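Long-range contacts in uncharacterized protein (Parabacteroides merdae, PDB 4MXN), which is of unknown function but, as a right-handed parallel beta-helix related to glycosyl hydrolase family 28, probably hydrolyses glycosidic bonds of a polysaccharide: residues 109-114 with 157-162; 117-122 with 148-153; 163-168 with 186-191; 178-183 with 203-208. All coordinates share one frame; numbering follows the deposited sequence.

In the fold
All four contacts belong to one parallel beta-helix. Interactions 1, 3 and 4 join equivalent strands of successive coils, whereas interaction 2 reaches across the interior between two walls. Centres of interactions 1 and 4 lie about 11 Å apart, and the two are stitched together where Asp158 OD1 meets Asn181 ND2 at 2.7 Å. Interactions 2 and 3 are closer still, about 9 Å between centres, with Gly121 N 2.8 Å from Gln167 O. Inside, Ile113 CD1 of interaction 1 packs 3.7 Å from Ile151 CG1 of interaction 2. Interactions 3 and 4, about 19 Å apart, share strand 182-190. No ligand or catalytic residue is identified here.

Interaction 1. Residues 109-114 with 157-162; sequences KNIGIG and EDVKIE
Ile113 and Ile161 lie side by side on neighbouring coils of the parallel beta-helix, where strands 111-114 and 159-162 run parallel with their axes 4.7 Å apart. The close-packed part faces the interior. There the CD1 methyl of Ile161 touches CB, CG1 and CD1 of Ile113, and Val159 CG2 meets Ile111 CG1 at 3.9 Å. Ile111 places CG1 between its backbone N and carbonyl carbon (chi1 53°), which brings that branch against the valine. Met153, a selenomethionine of strand 151-154, packs on both isoleucines of 109-114 and on Ile161 from across the interior.

The other side is looser. Lys160 stretches its extended chain away from the partner strand, and the carboxylate of Glu162 makes a weak, long ion pair with Arg77. At the corner, the amide of Asn110 and the amine of Lys109 both turn to Asn73 OD1 of the preceding coil, while Asp158 OD1 takes Asn181 ND2 of the next. Between the two sides runs the backbone pairing: Ile111 O accepts from Lys160 N at 2.9 Å, Lys160 O from Ile113 N at 3.0 Å, and Ile113 O from Glu162 N at 2.9 Å.

Interaction 2. Residues 117-122 with 148-153; sequences GIIDGR and PALICM
Leu150 reaches across the interior to Ile119 and Gly121, and this contact is almost wholly apolar. Its CD2 methyl does most of the touching: it sits 3.5 Å from Gly121 CA and 3.6 Å from Gly121 N, so it rests directly on the glycine backbone. The same methyl meets Ile119 CG2 at 4.0 Å, where the two side chains pass alongside, pointing oppositely. Leu150 CD1, the other branch, lies 3.9 Å from Ile119 O. With CG anti to the carbonyl carbon (chi1 -66°), Leu150 directs its fork at the strand 118-120. A second, looser apolar contact is made by Ile151, whose CD1 comes within 4.3 Å of Ile119 CD1. Leu166 of strand 165-167 packs on Ile119, Leu150 and Ile151, and Ile113 of strand 111-114 on Ile151.

The side-chain hydrogen bond of this contact lies within 117-122. Asp120 points away from Leu150, and its OD1 accepts from Arg122 N at 3.1 Å, an Asx turn. The donor approaches from above the carboxylate plane, 37° out of it. This turn leads the chain into helix 123-136, with Arg122 at the N-cap position.

The covalent link in this region is the disulfide between Cys152 and Cys99, which fastens strand 151-154 to an earlier part of the chain. Aliphatic side chains meeting between strands of different walls, here 118-120 and 151-154, are characteristic of the interior of a parallel beta-helix.

Interaction 3. Residues 163-168 with 186-191; sequences QVTLQD and KVVVNA
Leu166 N donates to Val188 O at 2.7 Å, the shortest bond of the contact and a nearly straight one, with an N-H...O angle of 171°. Leu166 O in turn accepts from Asn190 N at 2.8 Å, so the backbone of this leucine is tied at both its N-H and its carbonyl to the same neighbour. Val188 N to Val164 O and Asp168 N to Asn190 O continue the pairing at either end. These are the parallel strands 165-167 and 188-190 of successive beta-helix coils, crossing at only 17°.

On the inner face, Leu166 CD1 lies 3.8 Å from Val187 CG1, and Glu174 of strand 174-177 touches both Leu166 and Val189. The outer face carries Thr165, Gln167, Val188 and Asn190. Here Thr165 OG1 is beside Val188 CB at 3.7 Å, while its CG2, anti to the backbone N, leans against Asn190 ND2 at 3.4 Å. The amides of Gln167 and Asn190 cross with their planes 30° apart, OE1 and ND2 separated by 4.1 Å. Beyond the strand end, Asp168 OD1 is held by Ser123 OG and by Ala193 N.

Interaction 4. Residues 178-183 with 203-208; sequences DCHNVT and GCDGVK
His180 and Asp205 meet on the outer face where the chain rounds a corner, the ring and the carboxylate approaching at a slant. Starting at the histidine, CB lies 4.0 Å from Asp205 O. CG, set anti to the carbonyl carbon (chi1 -70°), carries the imidazole toward the neighbouring coil. CD2 makes the nearest approach, 3.7 Å from both Asp205 CB and Asp205 OD2, and NE2 follows at 4.1 Å from each. Ring and carboxylate planes are 63° apart. The carboxylate is engaged elsewhere: its OD2 forms a salt bridge with Arg228, and its OD1 accepts from Asn229 ND2, so partners in the next coil set its orientation.

Beneath this pair, the backbones bond in parallel fashion. Asp205 N donates to Cys179 O at 2.8 Å, Asn181 N to Asp205 O, Val182 N to Gly206 O at 2.8 Å, and Lys208 N to Val182 O. Cys204 SG accepts a weak bond from Cys179 N at 3.6 Å. On the inward face Val182 CB meets Val207 CG2 at 4.1 Å, and Tyr176 packs against Val182 and Cys204.

Parallel strands paired in register, corners that repeat from one coil to the next and valines aligned on the inward face are together characteristic of the parallel beta-helix.

Interaction 1. Residues 109-114 with 157-162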
loop_
_atom_site.group_PDB
_atom_site.type_symbol
_atom_site.label_atom_id
_atom_site.label_comp_id
_atom_site.label_asym_id
_atom_site.label_seq_id
_atom_site.Cartn_x
_atom_site.Cartn_y
_atom_site.Cartn_z
ATOM N N LYS A 109 -13.485 0.137 8.111
ATOM C CA LYS A 109 -13.056 -0.075 9.498
ATOM C C LYS A 109 -12.536 -1.505 9.688
ATOM O O LYS A 109 -12.911 -2.410 8.942
ATOM C CB LYS A 109 -14.174 0.275 10.524
ATOM C CG LYS A 109 -15.567 -0.337 10.295
ATOM C CD LYS A 109 -15.582 -1.883 10.457
ATOM C CE LYS A 109 -16.585 -2.413 11.423
ATOM N NZ LYS A 109 -16.086 -3.596 12.185
ATOM N N ASN A 110 -11.706 -1.710 10.728
ATOM C CA ASN A 110 -11.159 -3.016 11.087
ATOM C C ASN A 110 -10.501 -3.669 9.853
ATOM O O ASN A 110 -10.887 -4.751 9.415
ATOM C CB ASN A 110 -12.260 -3.904 11.697
ATOM C CG ASN A 110 -11.779 -5.222 12.224
ATOM O OD1 ASN A 110 -10.638 -5.363 12.652
ATOM N ND2 ASN A 110 -12.628 -6.228 12.128
ATOM N N ILE A 111 -9.509 -2.990 9.287
ATOM C CA ILE A 111 -8.828 -3.494 8.083
ATOM C C ILE A 111 -7.352 -3.702 8.373
ATOM O O ILE A 111 -6.781 -3.078 9.265
ATOM C CB ILE A 111 -9.052 -2.560 6.864
ATOM C CG1 ILE A 111 -8.664 -1.090 7.194
ATOM C CG2 ILE A 111 -10.495 -2.649 6.354
ATOM C CD1 ILE A 111 -8.434 -0.229 6.028
ATOM N N GLY A 112 -6.726 -4.550 7.587
ATOM C CA GLY A 112 -5.320 -4.820 7.793
ATOM C C GLY A 112 -4.561 -5.334 6.598
ATOM O O GLY A 112 -5.144 -5.825 5.630
ATOM N N ILE A 113 -3.237 -5.172 6.675
ATOM C CA ILE A 113 -2.236 -5.675 5.733
ATOM C C ILE A 113 -1.127 -6.260 6.589
ATOM O O ILE A 113 -0.612 -5.574 7.470
ATOM C CB ILE A 113 -1.704 -4.616 4.723
ATOM C CG1 ILE A 113 -2.840 -4.034 3.840
ATOM C CG2 ILE A 113 -0.585 -5.227 3.837
ATOM C CD1 ILE A 113 -2.471 -2.771 3.153
ATOM N N GLY A 114 -0.785 -7.511 6.338
ATOM C CA GLY A 114 0.252 -8.209 7.081
ATOM C C GLY A 114 0.999 -9.224 6.248
ATOM O O GLY A 114 0.758 -9.340 5.039
ATOM N N GLU A 157 -10.877 3.599 10.141
ATOM C CA GLU A 157 -10.778 3.431 11.593
ATOM C C GLU A 157 -10.294 2.022 11.920
ATOM O O GLU A 157 -10.771 1.084 11.292
ATOM C CB GLU A 157 -12.158 3.691 12.240
ATOM C CG GLU A 157 -12.583 5.148 12.228
ATOM C CD GLU A 157 -13.809 5.510 13.043
ATOM O OE1 GLU A 157 -14.343 4.641 13.772
ATOM O OE2 GLU A 157 -14.223 6.688 12.960
ATOM N N ASP A 158 -9.366 1.862 12.894
ATOM C CA ASP A 158 -8.821 0.563 13.334
ATOM C C ASP A 158 -8.099 -0.112 12.148
ATOM O O ASP A 158 -8.620 -1.031 11.508
ATOM C CB ASP A 158 -9.917 -0.342 13.967
ATOM C CG ASP A 158 -10.725 0.321 15.080
ATOM O OD1 ASP A 158 -10.144 1.125 15.842
ATOM O OD2 ASP A 158 -11.935 0.034 15.190
ATOM N N VAL A 159 -6.918 0.420 11.820
ATOM C CA VAL A 159 -6.088 -0.036 10.700
ATOM C C VAL A 159 -4.834 -0.708 11.257
ATOM O O VAL A 159 -4.108 -0.091 12.034
ATOM C CB VAL A 159 -5.732 1.158 9.777
ATOM C CG1 VAL A 159 -4.788 0.729 8.648
ATOM C CG2 VAL A 159 -6.989 1.824 9.222
ATOM N N LYS A 160 -4.561 -1.950 10.827
ATOM C CA LYS A 160 -3.406 -2.687 11.311
ATOM C C LYS A 160 -2.489 -3.066 10.144
ATOM O O LYS A 160 -2.815 -3.930 9.340
ATOM C CB LYS A 160 -3.859 -3.927 12.097
ATOM C CG LYS A 160 -2.723 -4.706 12.765
ATOM C CD LYS A 160 -3.254 -5.976 13.410
ATOM C CE LYS A 160 -2.140 -6.922 13.759
ATOM N NZ LYS A 160 -2.651 -8.165 14.397
ATOM N N ILE A 161 -1.334 -2.406 10.066
ATOM C CA ILE A 161 -0.326 -2.675 9.034
ATOM C C ILE A 161 0.865 -3.292 9.735
ATOM O O ILE A 161 1.343 -2.719 10.710
ATOM C CB ILE A 161 0.082 -1.401 8.216
ATOM C CG1 ILE A 161 -1.132 -0.577 7.697
ATOM C CG2 ILE A 161 1.096 -1.738 7.077
ATOM C CD1 ILE A 161 -2.076 -1.249 6.679
ATOM N N GLU A 162 1.349 -4.451 9.264
ATOM C CA GLU A 162 2.522 -5.072 9.886
ATOM C C GLU A 162 3.332 -5.942 8.929
ATOM O O GLU A 162 2.807 -6.423 7.920
ATOM C CB GLU A 162 2.109 -5.919 11.117
ATOM C CG GLU A 162 1.192 -7.106 10.828
ATOM C CD GLU A 162 0.967 -8.057 11.990
ATOM O OE1 GLU A 162 1.474 -7.796 13.107
ATOM O OE2 GLU A 162 0.272 -9.074 11.777
#

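Interaction 2. Residues 117-122 with 148-153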
loop_
_atom_site.group_PDB
_atom_site.type_symbol
_atom_site.label_atom_id
_atom_site.label_comp_id
_atom_site.label_asym_id
_atom_site.label_seq_id
_atom_site.Cartn_x
_atom_site.Cartn_y
_atom_site.Cartn_z
ATOM N N GLY A 117 5.832 -10.892 3.295
ATOM C CA GLY A 117 5.997 -10.747 1.854
ATOM C C GLY A 117 6.293 -9.318 1.441
ATOM O O GLY A 117 6.499 -8.447 2.291
ATOM N N ILE A 118 6.260 -9.065 0.121
ATOM C CA ILE A 118 6.626 -7.781 -0.476
ATOM C C ILE A 118 5.484 -7.231 -1.330
ATOM O O ILE A 118 4.767 -7.997 -1.980
ATOM C CB ILE A 118 7.927 -7.979 -1.365
ATOM C CG1 ILE A 118 9.144 -8.438 -0.528
ATOM C CG2 ILE A 118 8.281 -6.741 -2.242
ATOM C CD1 ILE A 118 10.327 -9.111 -1.362
ATOM N N ILE A 119 5.324 -5.905 -1.307
ATOM C CA ILE A 119 4.483 -5.125 -2.223
ATOM C C ILE A 119 5.490 -4.347 -3.074
ATOM O O ILE A 119 6.240 -3.523 -2.532
ATOM C CB ILE A 119 3.411 -4.226 -1.565
ATOM C CG1 ILE A 119 2.592 -5.003 -0.519
ATOM C CG2 ILE A 119 2.508 -3.625 -2.658
ATOM C CD1 ILE A 119 1.504 -4.128 0.295
ATOM N N ASP A 120 5.571 -4.677 -4.380
ATOM C CA ASP A 120 6.552 -4.128 -5.329
ATOM C C ASP A 120 5.889 -3.142 -6.287
ATOM O O ASP A 120 5.064 -3.539 -7.129
ATOM C CB ASP A 120 7.239 -5.273 -6.109
ATOM C CG ASP A 120 8.379 -4.865 -7.054
ATOM O OD1 ASP A 120 8.558 -3.646 -7.299
ATOM O OD2 ASP A 120 9.046 -5.768 -7.599
ATOM N N GLY A 121 6.297 -1.878 -6.165
ATOM C CA GLY A 121 5.719 -0.777 -6.937
ATOM C C GLY A 121 6.149 -0.625 -8.372
ATOM O O GLY A 121 5.486 0.106 -9.124
ATOM N N ARG A 122 7.278 -1.271 -8.774
ATOM C CA ARG A 122 7.833 -1.183 -10.141
ATOM C C ARG A 122 7.814 0.266 -10.639
ATOM O O ARG A 122 7.348 0.553 -11.739
ATOM C CB ARG A 122 7.048 -2.108 -11.098
ATOM C CG ARG A 122 7.197 -3.590 -10.728
ATOM C CD ARG A 122 7.239 -4.498 -11.923
ATOM N NE ARG A 122 8.337 -4.215 -12.853
ATOM C CZ ARG A 122 8.182 -4.098 -14.169
ATOM N NH1 ARG A 122 6.978 -4.209 -14.716
ATOM N NH2 ARG A 122 9.232 -3.859 -14.949
ATOM N N PRO A 148 0.687 5.592 -8.417
ATOM C CA PRO A 148 0.096 5.114 -7.176
ATOM C C PRO A 148 1.082 4.950 -6.040
ATOM O O PRO A 148 2.254 4.607 -6.226
ATOM C CB PRO A 148 -0.474 3.742 -7.565
ATOM C CG PRO A 148 0.422 3.254 -8.638
ATOM C CD PRO A 148 0.848 4.488 -9.392
ATOM N N ALA A 149 0.561 5.121 -4.835
ATOM C CA ALA A 149 1.266 4.794 -3.614
ATOM C C ALA A 149 1.212 3.269 -3.466
ATOM O O ALA A 149 0.500 2.605 -4.230
ATOM C CB ALA A 149 0.582 5.479 -2.428
ATOM N N LEU A 150 1.947 2.693 -2.514
ATOM C CA LEU A 150 1.815 1.243 -2.314
ATOM C C LEU A 150 0.578 0.977 -1.463
ATOM O O LEU A 150 -0.206 0.089 -1.796
ATOM C CB LEU A 150 3.073 0.624 -1.704
ATOM C CG LEU A 150 4.305 0.675 -2.588
ATOM C CD1 LEU A 150 5.538 0.286 -1.823
ATOM C CD2 LEU A 150 4.188 -0.224 -3.789
ATOM N N ILE A 151 0.384 1.793 -0.408
ATOM C CA ILE A 151 -0.750 1.753 0.521
ATOM C C ILE A 151 -1.298 3.163 0.723
ATOM O O ILE A 151 -0.526 4.104 0.926
ATOM C CB ILE A 151 -0.297 1.129 1.884
ATOM C CG1 ILE A 151 -0.026 -0.380 1.775
ATOM C CG2 ILE A 151 -1.239 1.469 3.037
ATOM C CD1 ILE A 151 0.849 -0.917 3.021
ATOM N N CYS A 152 -2.627 3.312 0.673
ATOM C CA CYS A 152 -3.282 4.593 0.928
ATOM C C CYS A 152 -4.592 4.361 1.685
ATOM O O CYS A 152 -5.486 3.693 1.159
ATOM C CB CYS A 152 -3.517 5.377 -0.361
ATOM S SG CYS A 152 -4.246 7.020 -0.109
HETATM N N MSE A 153 -4.706 4.929 2.899
HETATM C CA MSE A 153 -5.931 4.828 3.707
HETATM C C MSE A 153 -6.499 6.203 3.966
HETATM O O MSE A 153 -5.786 7.089 4.439
HETATM C CB MSE A 153 -5.690 4.117 5.046
HETATM C CG MSE A 153 -5.842 2.626 4.971
HETATM SE SE MSE A 153 -4.107 1.792 4.748
HETATM C CE MSE A 153 -4.738 -0.002 4.302
#

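Interaction 3. Residues 163-168 with 186-191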
loop_
_atom_site.group_PDB
_atom_site.type_symbol
_atom_site.label_atom_id
_atom_site.label_comp_id
_atom_site.label_asym_id
_atom_site.label_seq_id
_atom_site.Cartn_x
_atom_site.Cartn_y
_atom_site.Cartn_z
ATOM N N GLN A 163 4.624 -6.133 9.270
ATOM C CA GLN A 163 5.622 -7.073 8.730
ATOM C C GLN A 163 6.002 -6.912 7.265
ATOM O O GLN A 163 7.090 -7.357 6.886
ATOM C CB GLN A 163 5.127 -8.530 8.886
ATOM C CG GLN A 163 4.700 -8.951 10.292
ATOM C CD GLN A 163 4.009 -10.289 10.218
ATOM O OE1 GLN A 163 2.899 -10.419 9.670
ATOM N NE2 GLN A 163 4.665 -11.319 10.740
ATOM N N VAL A 164 5.089 -6.391 6.426
ATOM C CA VAL A 164 5.312 -6.305 4.973
ATOM C C VAL A 164 6.543 -5.454 4.593
ATOM O O VAL A 164 6.943 -4.556 5.325
ATOM C CB VAL A 164 4.058 -5.803 4.192
ATOM C CG1 VAL A 164 2.939 -6.835 4.216
ATOM C CG2 VAL A 164 3.562 -4.442 4.707
ATOM N N THR A 165 7.129 -5.774 3.444
ATOM C CA THR A 165 8.202 -4.997 2.841
ATOM C C THR A 165 7.532 -4.198 1.729
ATOM O O THR A 165 6.899 -4.778 0.850
ATOM C CB THR A 165 9.380 -5.885 2.388
ATOM O OG1 THR A 165 10.077 -6.364 3.556
ATOM C CG2 THR A 165 10.361 -5.125 1.495
ATOM N N LEU A 166 7.629 -2.867 1.806
ATOM C CA LEU A 166 7.060 -1.945 0.820
ATOM C C LEU A 166 8.217 -1.519 -0.047
ATOM O O LEU A 166 9.150 -0.869 0.432
ATOM C CB LEU A 166 6.367 -0.759 1.543
ATOM C CG LEU A 166 5.197 -1.169 2.455
ATOM C CD1 LEU A 166 4.609 0.020 3.159
ATOM C CD2 LEU A 166 4.123 -1.922 1.660
ATOM N N GLN A 167 8.216 -1.969 -1.292
ATOM C CA GLN A 167 9.369 -1.759 -2.148
ATOM C C GLN A 167 9.078 -0.985 -3.416
ATOM O O GLN A 167 8.164 -1.320 -4.178
ATOM C CB GLN A 167 9.944 -3.132 -2.511
ATOM C CG GLN A 167 11.135 -3.146 -3.468
ATOM C CD GLN A 167 11.648 -4.553 -3.631
ATOM O OE1 GLN A 167 12.239 -5.133 -2.722
ATOM N NE2 GLN A 167 11.365 -5.152 -4.759
ATOM N N ASP A 168 9.960 -0.009 -3.690
ATOM C CA ASP A 168 10.040 0.733 -4.952
ATOM C C ASP A 168 8.697 1.335 -5.358
ATOM O O ASP A 168 8.239 1.184 -6.486
ATOM C CB ASP A 168 10.590 -0.207 -6.051
ATOM C CG ASP A 168 10.900 0.460 -7.367
ATOM O OD1 ASP A 168 11.444 1.592 -7.344
ATOM O OD2 ASP A 168 10.614 -0.155 -8.425
ATOM N N LYS A 186 6.761 -3.273 12.465
ATOM C CA LYS A 186 7.786 -4.115 11.791
ATOM C C LYS A 186 7.717 -4.012 10.233
ATOM O O LYS A 186 7.999 -4.979 9.519
ATOM C CB LYS A 186 7.659 -5.597 12.251
ATOM C CG LYS A 186 7.696 -5.777 13.777
ATOM C CD LYS A 186 7.131 -7.132 14.217
ATOM C CE LYS A 186 6.924 -7.203 15.712
ATOM N NZ LYS A 186 5.635 -6.588 16.119
ATOM N N VAL A 187 7.361 -2.830 9.722
ATOM C CA VAL A 187 7.264 -2.638 8.270
ATOM C C VAL A 187 8.634 -2.183 7.746
ATOM O O VAL A 187 9.346 -1.457 8.423
ATOM C CB VAL A 187 6.110 -1.667 7.861
ATOM C CG1 VAL A 187 6.133 -1.341 6.359
ATOM C CG2 VAL A 187 4.747 -2.244 8.242
ATOM N N VAL A 188 9.018 -2.659 6.574
ATOM C CA VAL A 188 10.284 -2.280 5.959
ATOM C C VAL A 188 9.941 -1.501 4.687
ATOM O O VAL A 188 9.154 -1.992 3.872
ATOM C CB VAL A 188 11.201 -3.504 5.674
ATOM C CG1 VAL A 188 12.431 -3.109 4.838
ATOM C CG2 VAL A 188 11.615 -4.217 6.977
ATOM N N VAL A 189 10.491 -0.274 4.533
ATOM C CA VAL A 189 10.292 0.490 3.295
ATOM C C VAL A 189 11.629 0.498 2.548
ATOM O O VAL A 189 12.623 1.004 3.080
ATOM C CB VAL A 189 9.709 1.922 3.469
ATOM C CG1 VAL A 189 9.561 2.615 2.118
ATOM C CG2 VAL A 189 8.367 1.899 4.203
ATOM N N ASN A 190 11.658 -0.123 1.346
ATOM C CA ASN A 190 12.842 -0.168 0.481
ATOM C C ASN A 190 12.598 0.802 -0.652
ATOM O O ASN A 190 11.630 0.643 -1.382
ATOM C CB ASN A 190 13.148 -1.584 -0.017
ATOM C CG ASN A 190 13.680 -2.504 1.054
ATOM O OD1 ASN A 190 14.412 -2.094 1.954
ATOM N ND2 ASN A 190 13.407 -3.786 0.928
ATOM N N ALA A 191 13.394 1.875 -0.711
ATOM C CA ALA A 191 13.228 2.956 -1.689
ATOM C C ALA A 191 13.173 2.451 -3.124
ATOM O O ALA A 191 12.378 2.972 -3.900
ATOM C CB ALA A 191 14.353 3.975 -1.553
#

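Interaction 4. Residues 178-183 with 203-208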
loop_
_atom_site.group_PDB
_atom_site.type_symbol
_atom_site.label_atom_id
_atom_site.label_comp_id
_atom_site.label_asym_id
_atom_site.label_seq_id
_atom_site.Cartn_x
_atom_site.Cartn_y
_atom_site.Cartn_z
ATOM N N ASP A 178 -6.799 11.335 7.478
ATOM C CA ASP A 178 -8.021 11.405 8.305
ATOM C C ASP A 178 -8.401 10.033 8.878
ATOM O O ASP A 178 -9.575 9.683 8.920
ATOM C CB ASP A 178 -9.201 11.989 7.491
ATOM C CG ASP A 178 -8.928 13.332 6.835
ATOM O OD1 ASP A 178 -8.180 14.143 7.429
ATOM O OD2 ASP A 178 -9.482 13.581 5.742
ATOM N N CYS A 179 -7.401 9.262 9.312
ATOM C CA CYS A 179 -7.611 7.938 9.882
ATOM C C CYS A 179 -7.588 7.994 11.412
ATOM O O CYS A 179 -7.000 8.904 12.001
ATOM C CB CYS A 179 -6.569 6.950 9.363
ATOM S SG CYS A 179 -6.712 6.558 7.606
ATOM N N HIS A 180 -8.238 7.005 12.047
ATOM C CA HIS A 180 -8.298 6.851 13.500
ATOM C C HIS A 180 -7.760 5.484 13.875
ATOM O O HIS A 180 -8.161 4.501 13.262
ATOM C CB HIS A 180 -9.746 6.978 14.034
ATOM C CG HIS A 180 -10.344 8.348 13.978
ATOM N ND1 HIS A 180 -11.110 8.758 12.897
ATOM C CD2 HIS A 180 -10.370 9.319 14.918
ATOM C CE1 HIS A 180 -11.544 9.968 13.204
ATOM N NE2 HIS A 180 -11.102 10.357 14.397
ATOM N N ASN A 181 -6.938 5.407 14.923
ATOM C CA ASN A 181 -6.410 4.161 15.489
ATOM C C ASN A 181 -5.684 3.323 14.433
ATOM O O ASN A 181 -6.155 2.256 14.027
ATOM C CB ASN A 181 -7.519 3.342 16.200
ATOM C CG ASN A 181 -7.000 2.139 16.966
ATOM O OD1 ASN A 181 -5.828 2.058 17.323
ATOM N ND2 ASN A 181 -7.852 1.159 17.207
ATOM N N VAL A 182 -4.560 3.848 13.961
ATOM C CA VAL A 182 -3.708 3.178 12.976
ATOM C C VAL A 182 -2.481 2.642 13.701
ATOM O O VAL A 182 -1.917 3.345 14.542
ATOM C CB VAL A 182 -3.304 4.133 11.812
ATOM C CG1 VAL A 182 -2.337 3.457 10.826
ATOM C CG2 VAL A 182 -4.530 4.669 11.085
ATOM N N THR A 183 -2.077 1.394 13.389
ATOM C CA THR A 183 -0.838 0.808 13.914
ATOM C C THR A 183 -0.032 0.329 12.722
ATOM O O THR A 183 -0.594 -0.253 11.802
ATOM C CB THR A 183 -1.077 -0.312 14.951
ATOM O OG1 THR A 183 -1.752 -1.405 14.340
ATOM C CG2 THR A 183 -1.811 0.173 16.229
ATOM N N GLY A 203 -4.186 14.822 9.171
ATOM C CA GLY A 203 -5.434 14.762 9.922
ATOM C C GLY A 203 -5.759 13.466 10.647
ATOM O O GLY A 203 -6.936 13.176 10.863
ATOM N N CYS A 204 -4.740 12.687 11.037
ATOM C CA CYS A 204 -4.975 11.419 11.725
ATOM C C CYS A 204 -5.126 11.617 13.233
ATOM O O CYS A 204 -4.667 12.616 13.803
ATOM C CB CYS A 204 -3.867 10.417 11.417
ATOM S SG CYS A 204 -3.832 9.842 9.705
ATOM N N ASP A 205 -5.780 10.652 13.886
ATOM C CA ASP A 205 -5.924 10.666 15.333
ATOM C C ASP A 205 -5.598 9.269 15.841
ATOM O O ASP A 205 -6.415 8.355 15.732
ATOM C CB ASP A 205 -7.327 11.146 15.782
ATOM C CG ASP A 205 -7.590 11.084 17.284
ATOM O OD1 ASP A 205 -6.614 10.909 18.065
ATOM O OD2 ASP A 205 -8.766 11.156 17.677
ATOM N N GLY A 206 -4.413 9.132 16.420
ATOM C CA GLY A 206 -3.948 7.868 16.979
ATOM C C GLY A 206 -3.233 7.061 15.914
ATOM O O GLY A 206 -3.866 6.337 15.136
ATOM N N VAL A 207 -1.918 7.267 15.803
ATOM C CA VAL A 207 -1.061 6.536 14.865
ATOM C C VAL A 207 0.130 6.062 15.661
ATOM O O VAL A 207 0.901 6.886 16.173
ATOM C CB VAL A 207 -0.661 7.313 13.576
ATOM C CG1 VAL A 207 0.223 6.455 12.664
ATOM C CG2 VAL A 207 -1.898 7.800 12.814
ATOM N N LYS A 208 0.257 4.731 15.805
ATOM C CA LYS A 208 1.371 4.157 16.543
ATOM C C LYS A 208 2.247 3.397 15.576
ATOM O O LYS A 208 1.828 2.363 15.046
ATOM C CB LYS A 208 0.900 3.263 17.710
ATOM C CG LYS A 208 0.185 3.993 18.833
ATOM C CD LYS A 208 0.125 3.093 20.064
ATOM C CE LYS A 208 -0.611 3.708 21.219
ATOM N NZ LYS A 208 -0.292 3.011 22.498
#